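Local coordinates for SspB protein (Streptomyces clavuligerus, PDB 6JUF) that probably serves as a metal-dependent DNA-cutting component of the SspABCD-SspE phosphorothioation-sensing defence system, which acts against phages, at residues 13-18 / 169-174; 250-255 / 298-303; 104-109 / 315-320. All coordinates share one frame; numbering follows the deposited sequence.

Contacts 1 and 3 are buried and lie on opposite sides of the chain's centre, about 30 Å apart between centres. In contact 1 a loop is bound to helix 166-180 mainly through an aspartate carboxylate, one oxygen taking two hydrogen bonds. Contact 3 brings the end of helix 306-317 to the start of helix 107-118 through a hydroxyl pair and a water, beside the second subunit. Contact 2, farther out and only partly buried, is made mainly of backbone: two antiparallel strands with serines and a threonine on one face and apolar groups on the other. Strand 298-302 leads to helix 306-317, joining contacts 2 and 3 along the chain; their nearest atoms are about 13 Å apart.

Contact 1 (13-18 / 169-174); sequences SFARHE and IAKDVD
The loop that carries E18, a magnesium ligand although no metal is bound to this chain, is fastened to helix 166-180 where A15 and H17 share D172. OD1 of D172 takes two hydrogen bonds: A15 N reaches it from the syn side at 2.9 Å, and H17 NE2 from the anti side at 2.7 Å. The two donors come from opposite faces of the carboxylate plane, and both bonds are bent, with N-H...O angles near 135°. With chi1 at 41°, CG of H17 sits between its backbone N and carbonyl carbon; one face of the imidazole lies against A15 CA, which is offset toward the rim. H17 ND1 is hydrogen-bonded to T19 N. The NE2 bond is a His-carboxylate hydrogen bond, and A15 and H17 both belong to a type I turn from A15 to E18. The second oxygen of D172, OD2, is held by S130 OG and by a water 2.7 Å from OD2 and 2.8 Å from S13 O that donates to both. F14 turns its ring edge to this carboxylate, CD1 lying 3.2 Å from OD2. CD1 also meets I169 CG1 at 3.9 Å, the side chains running side by side toward helix 145-159.

Contact 2 (250-255 / 298-303); sequences GSISLA and RSLTFT
Strands 250-253 and 298-302 run antiparallel, G250 pairing with F302 and I252 with L300 through four backbone hydrogen bonds of 2.9 to 3.0 Å. A fifth, from L254 N to R298 O at 2.9 Å, carries the ladder into the first turn of helix 254-259, which S253 N-caps through OG to R256 N. Between the bonded pairs S251 CA closes to 3.0 Å on L300 O, a CA-H...O contact. The F302 ring folds back over the glycine: its CG stands between its own backbone N and carbonyl carbon (chi1 35°), and G250 O rides 3.6 Å above the ring plane, over the centre. I252 and L300 lie on the same face of the sheet as F302, I252 CG2 touching L300 CB, and helix 231-243 packs there through Y241, C238 and L239. The order helix 231-243, strand 250-253, helix 254-259, helix 272-285, then the hairpin of 289-293 and 298-302 is consistent with a winged helix. The other face is largely polar: a water joins S251 OG at 2.9 Å to S299 OG at 2.8 Å, and the T301 methyl CG2 packs there against S251 CB. Where strand 250-253 gives way to helix 254-259, L254 CD2 packs 3.8 Å from L300 N; R298, at the start of strand 298-302, turns its guanidinium to a salt bridge with E280 on helix 272-285.

Contact 3 (104-109 / 315-320); sequences LEELGS and DEQYDN
S109 and Y318 meet through their hydroxyls, S109 OG standing 2.6 Å from Y318 OH at the edge of the ring and near its plane. This is the close-packed part of the contact. The phenol oxygen also rests 3.5 Å from G108 C, against backbone where glycine has no side chain to intervene. S109 OG has a second partner in D101 OD2, and the tyrosine ring meets W93 edge-to-face, so the ring is held at its tip and by a neighbouring aromatic.

On the E106-Q317 side the contact is looser and bridged by one water, which also bonds Y318 OH. E106 OE1 and Q317 NE2 are 4.1 Å apart, with no direct bond, and the water joins them, 2.9 Å from E106 OE1, to which it donates, and 3.0 Å from Q317 NE2, from which it accepts. The same water lies 2.9 Å from Y318 OH. The side chains of E106 and Y318 pass one another running opposite ways, the carboxylate plane only 17° from that of the ring. Q317 is bent at chi2 (60°), and its amide stands nearly perpendicular to the carboxylate; its OE1 is taken by R232. E195 of the second subunit packs against both E106 and Q317.

Y318 itself follows the last turn of helix 306-317, which closes in a Schellman motif: N320 N bonds to D315 O and D319 N to E316 O, with D319 at positive phi as the C-prime residue.

Contact 1 (13-18 / 169-174)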
ATOM      1  N   SER B  13      -2.304 -26.748  -0.737  1.00 10.62           N
ATOM      2  CA  SER B  13      -3.082 -25.684  -1.302  1.00 11.01           C
ATOM      3  C   SER B  13      -2.223 -24.949  -2.320  1.00 10.63           C
ATOM      4  O   SER B  13      -1.219 -24.327  -1.949  1.00 10.45           O
ATOM      5  CB  SER B  13      -3.559 -24.727  -0.183  1.00 11.40           C
ATOM      6  OG  SER B  13      -4.322 -23.651  -0.731  1.00  9.26           O
ATOM      7  N   PHE B  14      -2.629 -24.991  -3.599  1.00  9.05           N
ATOM      8  CA  PHE B  14      -1.865 -24.365  -4.701  1.00  8.72           C
ATOM      9  C   PHE B  14      -2.795 -23.574  -5.626  1.00 10.05           C
ATOM     10  O   PHE B  14      -3.871 -24.065  -6.012  1.00  9.76           O
ATOM     11  CB  PHE B  14      -1.130 -25.460  -5.527  1.00 10.05           C
ATOM     12  CG  PHE B  14      -0.147 -26.242  -4.696  1.00  9.77           C
ATOM     13  CD1 PHE B  14       1.198 -25.814  -4.586  1.00  8.22           C
ATOM     14  CD2 PHE B  14      -0.576 -27.362  -3.973  1.00 11.78           C
ATOM     15  CE1 PHE B  14       2.065 -26.512  -3.748  1.00 10.18           C
ATOM     16  CE2 PHE B  14       0.322 -28.058  -3.182  1.00 13.23           C
ATOM     17  CZ  PHE B  14       1.615 -27.634  -3.069  1.00 12.59           C
ATOM     18  N   ALA B  15      -2.382 -22.338  -5.916  1.00  8.97           N
ATOM     19  CA  ALA B  15      -2.987 -21.465  -6.948  1.00  7.27           C
ATOM     20  C   ALA B  15      -4.432 -21.090  -6.631  1.00  7.79           C
ATOM     21  O   ALA B  15      -5.142 -20.679  -7.519  1.00  9.39           O
ATOM     22  CB  ALA B  15      -2.872 -22.102  -8.337  1.00  9.20           C
ATOM     23  N   ARG B  16      -4.886 -21.239  -5.389  1.00  8.34           N
ATOM     24  CA  ARG B  16      -6.298 -20.864  -5.085  1.00  9.69           C
ATOM     25  C   ARG B  16      -6.487 -19.338  -5.103  1.00  9.80           C
ATOM     26  O   ARG B  16      -7.643 -18.852  -5.120  1.00 11.73           O
ATOM     27  CB  ARG B  16      -6.681 -21.381  -3.694  1.00 14.07           C
ATOM     28  CG  ARG B  16      -6.469 -22.872  -3.505  1.00 20.62           C
ATOM     29  CD  ARG B  16      -7.702 -23.670  -3.709  1.00 25.62           C
ATOM     30  NE  ARG B  16      -7.482 -25.104  -3.414  1.00 22.55           N
ATOM     31  CZ  ARG B  16      -8.318 -25.835  -2.671  1.00 24.28           C
ATOM     32  NH1 ARG B  16      -9.438 -25.282  -2.128  1.00 20.24           N
ATOM     33  NH2 ARG B  16      -8.071 -27.128  -2.448  1.00 25.07           N
ATOM     34  N   HIS B  17      -5.392 -18.551  -5.119  1.00  9.48           N
ATOM     35  CA  HIS B  17      -5.462 -17.100  -5.270  1.00  8.19           C
ATOM     36  C   HIS B  17      -5.645 -16.715  -6.719  1.00 10.11           C
ATOM     37  O   HIS B  17      -5.838 -15.530  -7.047  1.00  9.36           O
ATOM     38  CB  HIS B  17      -4.136 -16.488  -4.782  1.00  9.90           C
ATOM     39  CG  HIS B  17      -2.928 -17.303  -5.221  1.00  8.12           C
ATOM     40  ND1 HIS B  17      -2.481 -17.291  -6.514  1.00 10.08           N
ATOM     41  CD2 HIS B  17      -2.114 -18.202  -4.524  1.00  8.67           C
ATOM     42  CE1 HIS B  17      -1.393 -18.150  -6.594  1.00  8.13           C
ATOM     43  NE2 HIS B  17      -1.203 -18.678  -5.371  1.00 10.15           N
ATOM     44  N   GLU B  18      -5.577 -17.693  -7.616  1.00 12.13           N
ATOM     45  CA  GLU B  18      -5.698 -17.479  -9.100  1.00 12.24           C
ATOM     46  C   GLU B  18      -4.789 -16.400  -9.623  1.00 11.30           C
ATOM     47  O   GLU B  18      -5.133 -15.665 -10.565  1.00 13.70           O
ATOM     48  CB  GLU B  18      -7.197 -17.219  -9.507  1.00 11.75           C
ATOM     49  CG  GLU B  18      -8.034 -18.445  -9.162  1.00 15.73           C
ATOM     50  CD  GLU B  18      -9.517 -18.255  -9.371  1.00 17.91           C
ATOM     51  OE1 GLU B  18      -9.827 -18.052 -10.554  1.00 17.47           O
ATOM     52  OE2 GLU B  18     -10.345 -18.416  -8.444  1.00 21.67           O
ATOM     53  N   ILE B 169       1.575 -24.784  -9.666  1.00 10.43           N
ATOM     54  CA  ILE B 169       2.805 -24.347  -8.982  1.00  9.72           C
ATOM     55  C   ILE B 169       3.378 -23.139  -9.740  1.00 10.08           C
ATOM     56  O   ILE B 169       3.840 -22.165  -9.124  1.00 10.05           O
ATOM     57  CB  ILE B 169       3.796 -25.514  -8.879  1.00  9.89           C
ATOM     58  CG1 ILE B 169       3.223 -26.561  -7.888  1.00 11.71           C
ATOM     59  CG2 ILE B 169       5.190 -25.002  -8.448  1.00 10.81           C
ATOM     60  CD1 ILE B 169       3.899 -27.940  -7.902  1.00 15.44           C
ATOM     61  N   ALA B 170       3.385 -23.186 -11.067  1.00  9.50           N
ATOM     62  CA  ALA B 170       3.904 -22.022 -11.842  1.00  9.86           C
ATOM     63  C   ALA B 170       3.077 -20.772 -11.534  1.00 10.32           C
ATOM     64  O   ALA B 170       3.624 -19.667 -11.515  1.00 10.95           O
ATOM     65  CB  ALA B 170       3.845 -22.294 -13.356  1.00 12.97           C
ATOM     66  N   LYS B 171       1.770 -20.932 -11.308  1.00 10.32           N
ATOM     67  CA  LYS B 171       0.920 -19.780 -10.955  1.00  7.84           C
ATOM     68  C   LYS B 171       1.299 -19.275  -9.540  1.00  9.01           C
ATOM     69  O   LYS B 171       1.293 -18.012  -9.326  1.00  8.50           O
ATOM     70  CB  LYS B 171      -0.552 -20.200 -11.003  1.00  9.99           C
ATOM     71  CG  LYS B 171      -1.056 -20.318 -12.446  1.00 12.62           C
ATOM     72  CD  LYS B 171      -2.366 -21.081 -12.503  1.00 14.47           C
ATOM     73  CE  LYS B 171      -2.822 -21.225 -13.956  1.00 17.63           C
ATOM     74  NZ  LYS B 171      -3.897 -22.220 -14.082  1.00 20.24           N
ATOM     75  N   ASP B 172       1.642 -20.184  -8.614  1.00  8.00           N
ATOM     76  CA  ASP B 172       2.138 -19.743  -7.275  1.00  8.39           C
ATOM     77  C   ASP B 172       3.423 -18.924  -7.456  1.00  8.58           C
ATOM     78  O   ASP B 172       3.614 -17.889  -6.795  1.00  9.39           O
ATOM     79  CB  ASP B 172       2.436 -20.920  -6.346  1.00  7.55           C
ATOM     80  CG  ASP B 172       1.206 -21.539  -5.751  1.00  7.69           C
ATOM     81  OD1 ASP B 172       0.112 -20.931  -5.862  1.00  8.11           O
ATOM     82  OD2 ASP B 172       1.347 -22.619  -5.151  1.00  9.36           O
ATOM     83  N   VAL B 173       4.311 -19.378  -8.325  1.00  7.23           N
ATOM     84  CA  VAL B 173       5.578 -18.676  -8.502  1.00  8.72           C
ATOM     85  C   VAL B 173       5.361 -17.327  -9.081  1.00  8.04           C
ATOM     86  O   VAL B 173       5.986 -16.347  -8.669  1.00  8.92           O
ATOM     87  CB  VAL B 173       6.555 -19.540  -9.322  1.00  8.07           C
ATOM     88  CG1 VAL B 173       7.800 -18.769  -9.713  1.00  8.95           C
ATOM     89  CG2 VAL B 173       6.974 -20.740  -8.482  1.00  9.37           C
ATOM     90  N   ASP B 174       4.464 -17.241 -10.050  1.00 10.50           N
ATOM     91  CA  ASP B 174       4.026 -15.926 -10.577  1.00 10.06           C
ATOM     92  C   ASP B 174       3.478 -15.013  -9.495  1.00  9.40           C
ATOM     93  O   ASP B 174       3.835 -13.825  -9.421  1.00  9.70           O
ATOM     94  CB  ASP B 174       2.953 -16.082 -11.658  1.00 12.38           C
ATOM     95  CG  ASP B 174       3.531 -16.533 -12.977  1.00 18.40           C
ATOM     96  OD1 ASP B 174       4.760 -16.414 -13.170  1.00 20.30           O
ATOM     97  OD2 ASP B 174       2.783 -17.017 -13.833  1.00 27.32           O
TER
HETATM   98  O   HOH W   1       0.979 -22.628  -2.526  1.00  9.00           O

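Contact 2 (250-255 / 298-303)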
ATOM      1  N   GLY B 250      12.663 -22.346  28.489  1.00 15.61           N
ATOM      2  CA  GLY B 250      13.588 -23.068  27.612  1.00 14.04           C
ATOM      3  C   GLY B 250      14.559 -22.136  26.913  1.00 16.38           C
ATOM      4  O   GLY B 250      14.904 -21.058  27.413  1.00 15.29           O
ATOM      5  N   SER B 251      15.054 -22.595  25.771  1.00 15.79           N
ATOM      6  CA  SER B 251      16.024 -21.834  25.000  1.00 15.57           C
ATOM      7  C   SER B 251      16.016 -22.325  23.568  1.00 15.26           C
ATOM      8  O   SER B 251      15.533 -23.427  23.274  1.00 17.18           O
ATOM      9  CB  SER B 251      17.430 -21.965  25.596  1.00 16.32           C
ATOM     10  OG  SER B 251      17.889 -23.305  25.452  1.00 20.24           O
ATOM     11  N   ILE B 252      16.548 -21.498  22.689  1.00 13.61           N
ATOM     12  CA  ILE B 252      16.766 -21.864  21.288  1.00 12.56           C
ATOM     13  C   ILE B 252      18.006 -21.123  20.784  1.00 14.05           C
ATOM     14  O   ILE B 252      18.213 -19.957  21.096  1.00 13.21           O
ATOM     15  CB  ILE B 252      15.532 -21.487  20.395  1.00 14.55           C
ATOM     16  CG1 ILE B 252      15.787 -21.853  18.927  1.00 15.27           C
ATOM     17  CG2 ILE B 252      15.179 -20.027  20.546  1.00 16.49           C
ATOM     18  CD1 ILE B 252      14.492 -21.963  18.105  1.00 13.30           C
ATOM     19  N   SER B 253      18.844 -21.830  20.035  1.00 14.65           N
ATOM     20  CA  SER B 253      20.133 -21.282  19.683  1.00 15.80           C
ATOM     21  C   SER B 253      19.985 -20.237  18.595  1.00 14.75           C
ATOM     22  O   SER B 253      19.027 -20.295  17.795  1.00 13.22           O
ATOM     23  CB  SER B 253      21.033 -22.427  19.189  1.00 14.89           C
ATOM     24  OG  SER B 253      20.551 -22.955  17.953  1.00 17.22           O
ATOM     25  N   LEU B 254      20.878 -19.252  18.595  1.00 13.81           N
ATOM     26  CA  LEU B 254      20.918 -18.262  17.520  1.00 13.87           C
ATOM     27  C   LEU B 254      21.161 -18.931  16.159  1.00 15.27           C
ATOM     28  O   LEU B 254      20.629 -18.481  15.157  1.00 13.61           O
ATOM     29  CB  LEU B 254      21.927 -17.155  17.785  1.00 19.47           C
ATOM     30  CG  LEU B 254      21.441 -15.919  18.548  1.00 20.21           C
ATOM     31  CD1 LEU B 254      20.661 -15.019  17.563  1.00 24.02           C
ATOM     32  CD2 LEU B 254      20.546 -16.273  19.725  1.00 24.78           C
ATOM     33  N   ALA B 255      21.982 -19.968  16.120  1.00 15.43           N
ATOM     34  CA  ALA B 255      22.250 -20.661  14.855  1.00 16.55           C
ATOM     35  C   ALA B 255      20.968 -21.229  14.251  1.00 16.34           C
ATOM     36  O   ALA B 255      20.763 -21.119  13.021  1.00 15.50           O
ATOM     37  CB  ALA B 255      23.256 -21.809  15.108  1.00 18.16           C
ATOM     38  N   ARG B 298      25.620 -19.017  21.103  1.00 20.54           N
ATOM     39  CA  ARG B 298      24.666 -18.237  21.853  1.00 19.94           C
ATOM     40  C   ARG B 298      23.275 -18.788  21.671  1.00 19.69           C
ATOM     41  O   ARG B 298      22.916 -19.262  20.606  1.00 17.88           O
ATOM     42  CB  ARG B 298      24.686 -16.754  21.420  1.00 27.89           C
ATOM     43  CG  ARG B 298      25.947 -16.026  21.841  1.00 36.83           C
ATOM     44  CD  ARG B 298      25.685 -14.699  22.543  1.00 37.30           C
ATOM     45  NE  ARG B 298      25.437 -13.652  21.574  1.00 33.49           N
ATOM     46  CZ  ARG B 298      25.094 -12.385  21.843  1.00 35.45           C
ATOM     47  NH1 ARG B 298      24.927 -11.924  23.094  1.00 32.37           N
ATOM     48  NH2 ARG B 298      24.892 -11.563  20.828  1.00 35.22           N
ATOM     49  N   SER B 299      22.486 -18.659  22.717  1.00 14.06           N
ATOM     50  CA  SER B 299      21.086 -18.990  22.696  1.00 13.58           C
ATOM     51  C   SER B 299      20.262 -17.875  23.309  1.00 14.86           C
ATOM     52  O   SER B 299      20.720 -17.101  24.207  1.00 15.33           O
ATOM     53  CB  SER B 299      20.783 -20.276  23.460  1.00 19.58           C
ATOM     54  OG  SER B 299      21.400 -21.380  22.809  1.00 17.65           O
ATOM     55  N   LEU B 300      19.024 -17.818  22.836  1.00 12.82           N
ATOM     56  CA  LEU B 300      17.985 -17.040  23.523  1.00 13.51           C
ATOM     57  C   LEU B 300      17.313 -17.907  24.578  1.00 14.23           C
ATOM     58  O   LEU B 300      16.839 -19.025  24.288  1.00 11.60           O
ATOM     59  CB  LEU B 300      16.952 -16.575  22.502  1.00 14.38           C
ATOM     60  CG  LEU B 300      15.616 -15.978  23.000  1.00 13.16           C
ATOM     61  CD1 LEU B 300      15.865 -14.620  23.652  1.00 15.80           C
ATOM     62  CD2 LEU B 300      14.632 -15.866  21.817  1.00 12.87           C
ATOM     63  N   THR B 301      17.302 -17.428  25.830  1.00 13.17           N
ATOM     64  CA  THR B 301      16.631 -18.137  26.889  1.00 13.22           C
ATOM     65  C   THR B 301      15.367 -17.401  27.304  1.00 13.39           C
ATOM     66  O   THR B 301      15.300 -16.151  27.222  1.00 12.93           O
ATOM     67  CB  THR B 301      17.548 -18.366  28.091  1.00 13.98           C
ATOM     68  OG1 THR B 301      17.806 -17.118  28.760  1.00 15.76           O
ATOM     69  CG2 THR B 301      18.839 -19.069  27.614  1.00 11.13           C
ATOM     70  N   PHE B 302      14.388 -18.160  27.776  1.00 12.10           N
ATOM     71  CA  PHE B 302      13.154 -17.591  28.304  1.00 11.78           C
ATOM     72  C   PHE B 302      12.711 -18.355  29.573  1.00 13.08           C
ATOM     73  O   PHE B 302      12.737 -19.600  29.571  1.00 15.02           O
ATOM     74  CB  PHE B 302      12.021 -17.591  27.205  1.00 12.00           C
ATOM     75  CG  PHE B 302      12.069 -18.814  26.268  1.00 12.50           C
ATOM     76  CD1 PHE B 302      12.886 -18.776  25.112  1.00 12.88           C
ATOM     77  CD2 PHE B 302      11.345 -19.981  26.543  1.00 13.72           C
ATOM     78  CE1 PHE B 302      12.963 -19.899  24.297  1.00 14.18           C
ATOM     79  CE2 PHE B 302      11.443 -21.089  25.689  1.00 13.90           C
ATOM     80  CZ  PHE B 302      12.244 -21.034  24.572  1.00 14.43           C
ATOM     81  N   THR B 303      12.354 -17.611  30.636  1.00 14.53           N
ATOM     82  CA  THR B 303      12.132 -18.226  31.984  1.00 15.62           C
ATOM     83  C   THR B 303      10.684 -18.686  32.114  1.00 18.41           C
ATOM     84  O   THR B 303      10.277 -19.228  33.160  1.00 18.51           O
ATOM     85  CB  THR B 303      12.422 -17.219  33.104  1.00 17.47           C
ATOM     86  OG1 THR B 303      11.611 -16.026  32.916  1.00 17.95           O
ATOM     87  CG2 THR B 303      13.901 -16.859  33.177  1.00 18.69           C
TER
HETATM   88  O   HOH W   2      19.513 -23.489  23.011  1.00 24.76           O
HETATM   89  O   HOH W   3      24.003 -20.433  18.139  1.00 16.17           O

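Contact 3 (104-109 / 315-320)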
ATOM      1  N   LEU B 104      -2.559  -0.775   8.108  1.00  8.91           N
ATOM      2  CA  LEU B 104      -1.181  -1.224   7.723  1.00  8.41           C
ATOM      3  C   LEU B 104      -0.295  -0.020   7.422  1.00 10.19           C
ATOM      4  O   LEU B 104       0.406   0.050   6.383  1.00 10.24           O
ATOM      5  CB  LEU B 104      -1.210  -2.236   6.562  1.00  8.54           C
ATOM      6  CG  LEU B 104      -2.085  -3.500   6.791  1.00  9.76           C
ATOM      7  CD1 LEU B 104      -1.906  -4.426   5.585  1.00 11.43           C
ATOM      8  CD2 LEU B 104      -1.762  -4.225   8.116  1.00 12.08           C
ATOM      9  N   GLU B 105      -0.306   0.931   8.345  1.00  9.31           N
ATOM     10  CA  GLU B 105       0.496   2.132   8.199  1.00  9.01           C
ATOM     11  C   GLU B 105       1.968   1.871   8.548  1.00 10.53           C
ATOM     12  O   GLU B 105       2.838   2.694   8.135  1.00  8.95           O
ATOM     13  CB  GLU B 105       0.006   3.294   9.133  1.00 10.56           C
ATOM     14  CG  GLU B 105      -1.395   3.694   8.798  1.00 15.38           C
ATOM     15  CD  GLU B 105      -1.980   4.637   9.838  1.00 19.07           C
ATOM     16  OE1 GLU B 105      -1.206   5.469  10.403  1.00 14.59           O
ATOM     17  OE2 GLU B 105      -3.222   4.543  10.082  1.00 22.29           O
ATOM     18  N   GLU B 106       2.250   0.827   9.322  1.00  8.19           N
ATOM     19  CA  GLU B 106       3.620   0.527   9.744  1.00  9.64           C
ATOM     20  C   GLU B 106       4.156  -0.671   8.973  1.00  8.09           C
ATOM     21  O   GLU B 106       3.512  -1.706   8.865  1.00  9.95           O
ATOM     22  CB  GLU B 106       3.656   0.237  11.255  1.00 12.69           C
ATOM     23  CG  GLU B 106       3.509   1.510  12.061  1.00 19.16           C
ATOM     24  CD  GLU B 106       3.761   1.296  13.534  1.00 26.92           C
ATOM     25  OE1 GLU B 106       4.593   0.438  13.920  1.00 24.98           O
ATOM     26  OE2 GLU B 106       3.092   2.010  14.319  1.00 37.17           O
ATOM     27  N   LEU B 107       5.398  -0.514   8.463  1.00  7.81           N
ATOM     28  CA  LEU B 107       5.996  -1.632   7.717  1.00  7.43           C
ATOM     29  C   LEU B 107       6.183  -2.871   8.566  1.00  7.97           C
ATOM     30  O   LEU B 107       6.080  -4.000   8.029  1.00  7.65           O
ATOM     31  CB  LEU B 107       7.303  -1.235   7.029  1.00  9.39           C
ATOM     32  CG  LEU B 107       7.048  -0.227   5.871  1.00  9.86           C
ATOM     33  CD1 LEU B 107       8.352   0.334   5.306  1.00 10.96           C
ATOM     34  CD2 LEU B 107       6.198  -0.801   4.747  1.00 10.15           C
ATOM     35  N   GLY B 108       6.416  -2.692   9.888  1.00  7.32           N
ATOM     36  CA  GLY B 108       6.430  -3.871  10.764  1.00  9.30           C
ATOM     37  C   GLY B 108       5.219  -4.790  10.640  1.00  7.88           C
ATOM     38  O   GLY B 108       5.328  -5.982  10.887  1.00  7.76           O
ATOM     39  N   SER B 109       4.031  -4.207  10.359  1.00  7.40           N
ATOM     40  CA  SER B 109       2.789  -4.980  10.292  1.00  7.39           C
ATOM     41  C   SER B 109       2.769  -5.840   9.018  1.00  8.55           C
ATOM     42  O   SER B 109       2.204  -6.932   9.007  1.00  9.59           O
ATOM     43  CB  SER B 109       1.604  -4.031  10.269  1.00 10.09           C
ATOM     44  OG  SER B 109       1.588  -3.240  11.438  1.00  8.94           O
ATOM     45  N   ASP B 315       2.796  -7.021  21.494  1.00 10.66           N
ATOM     46  CA  ASP B 315       1.841  -6.020  21.888  1.00 10.42           C
ATOM     47  C   ASP B 315       2.563  -4.745  22.281  1.00 10.65           C
ATOM     48  O   ASP B 315       2.028  -3.642  22.025  1.00 11.30           O
ATOM     49  CB  ASP B 315       0.976  -6.539  23.021  1.00 11.84           C
ATOM     50  CG  ASP B 315      -0.382  -5.832  23.097  1.00 11.84           C
ATOM     51  OD1 ASP B 315      -0.862  -5.398  22.019  1.00  9.93           O
ATOM     52  OD2 ASP B 315      -0.975  -5.774  24.175  1.00 13.22           O
ATOM     53  N   GLU B 316       3.741  -4.845  22.880  1.00  9.80           N
ATOM     54  CA  GLU B 316       4.493  -3.639  23.221  1.00 10.67           C
ATOM     55  C   GLU B 316       4.825  -2.826  21.986  1.00 10.24           C
ATOM     56  O   GLU B 316       4.807  -1.585  22.001  1.00 10.46           O
ATOM     57  CB  GLU B 316       5.758  -4.021  23.915  1.00 11.85           C
ATOM     58  CG  GLU B 316       5.462  -4.481  25.323  1.00 13.17           C
ATOM     59  CD  GLU B 316       6.608  -5.227  25.912  1.00 20.35           C
ATOM     60  OE1 GLU B 316       7.725  -4.963  25.452  1.00 32.73           O
ATOM     61  OE2 GLU B 316       6.390  -6.008  26.879  1.00 20.96           O
ATOM     62  N   GLN B 317       5.153  -3.513  20.900  1.00 10.71           N
ATOM     63  CA  GLN B 317       5.467  -2.868  19.668  1.00 10.66           C
ATOM     64  C   GLN B 317       4.311  -2.024  19.150  1.00 11.13           C
ATOM     65  O   GLN B 317       4.515  -1.070  18.414  1.00 10.80           O
ATOM     66  CB  GLN B 317       5.815  -3.957  18.639  1.00 10.42           C
ATOM     67  CG  GLN B 317       6.111  -3.451  17.207  1.00 11.42           C
ATOM     68  CD  GLN B 317       7.290  -2.481  17.083  1.00 11.67           C
ATOM     69  OE1 GLN B 317       8.146  -2.399  17.937  1.00 11.49           O
ATOM     70  NE2 GLN B 317       7.358  -1.771  15.918  1.00 11.79           N
ATOM     71  N   TYR B 318       3.101  -2.377  19.556  1.00 11.42           N
ATOM     72  CA  TYR B 318       1.904  -1.628  19.144  1.00 10.75           C
ATOM     73  C   TYR B 318       1.196  -0.914  20.286  1.00 13.78           C
ATOM     74  O   TYR B 318      -0.029  -0.672  20.224  1.00 15.29           O
ATOM     75  CB  TYR B 318       0.929  -2.570  18.398  1.00 12.34           C
ATOM     76  CG  TYR B 318       1.492  -2.975  17.074  1.00 10.74           C
ATOM     77  CD1 TYR B 318       1.316  -2.169  15.969  1.00  8.82           C
ATOM     78  CD2 TYR B 318       2.313  -4.106  16.953  1.00 10.12           C
ATOM     79  CE1 TYR B 318       1.838  -2.515  14.739  1.00 10.25           C
ATOM     80  CE2 TYR B 318       2.874  -4.463  15.750  1.00 11.89           C
ATOM     81  CZ  TYR B 318       2.630  -3.667  14.645  1.00 10.44           C
ATOM     82  OH  TYR B 318       3.177  -3.966  13.418  1.00 10.56           O
ATOM     83  N   ASP B 319       1.976  -0.537  21.286  1.00 13.03           N
ATOM     84  CA  ASP B 319       1.449   0.262  22.399  1.00 16.28           C
ATOM     85  C   ASP B 319       0.362  -0.427  23.218  1.00 13.46           C
ATOM     86  O   ASP B 319      -0.572   0.248  23.715  1.00 14.92           O
ATOM     87  CB  ASP B 319       1.014   1.628  21.876  1.00 18.25           C
ATOM     88  CG  ASP B 319       2.122   2.678  22.001  1.00 35.16           C
ATOM     89  OD1 ASP B 319       3.300   2.349  22.313  1.00 42.00           O
ATOM     90  OD2 ASP B 319       1.812   3.842  21.810  1.00 51.49           O
ATOM     91  N   ASN B 320       0.515  -1.752  23.398  1.00 12.76           N
ATOM     92  CA  ASN B 320      -0.304  -2.523  24.322  1.00 13.05           C
ATOM     93  C   ASN B 320      -1.780  -2.375  24.024  1.00 14.00           C
ATOM     94  O   ASN B 320      -2.592  -1.923  24.846  1.00 14.23           O
ATOM     95  CB  ASN B 320       0.095  -2.130  25.756  1.00 15.81           C
ATOM     96  CG  ASN B 320       1.560  -2.426  26.020  1.00 18.22           C
ATOM     97  OD1 ASN B 320       2.328  -1.528  26.435  1.00 27.52           O
ATOM     98  ND2 ASN B 320       1.970  -3.649  25.772  1.00 14.01           N
TER
HETATM   99  O   HOH W   4       5.561  -2.300  13.608  1.00 13.50           O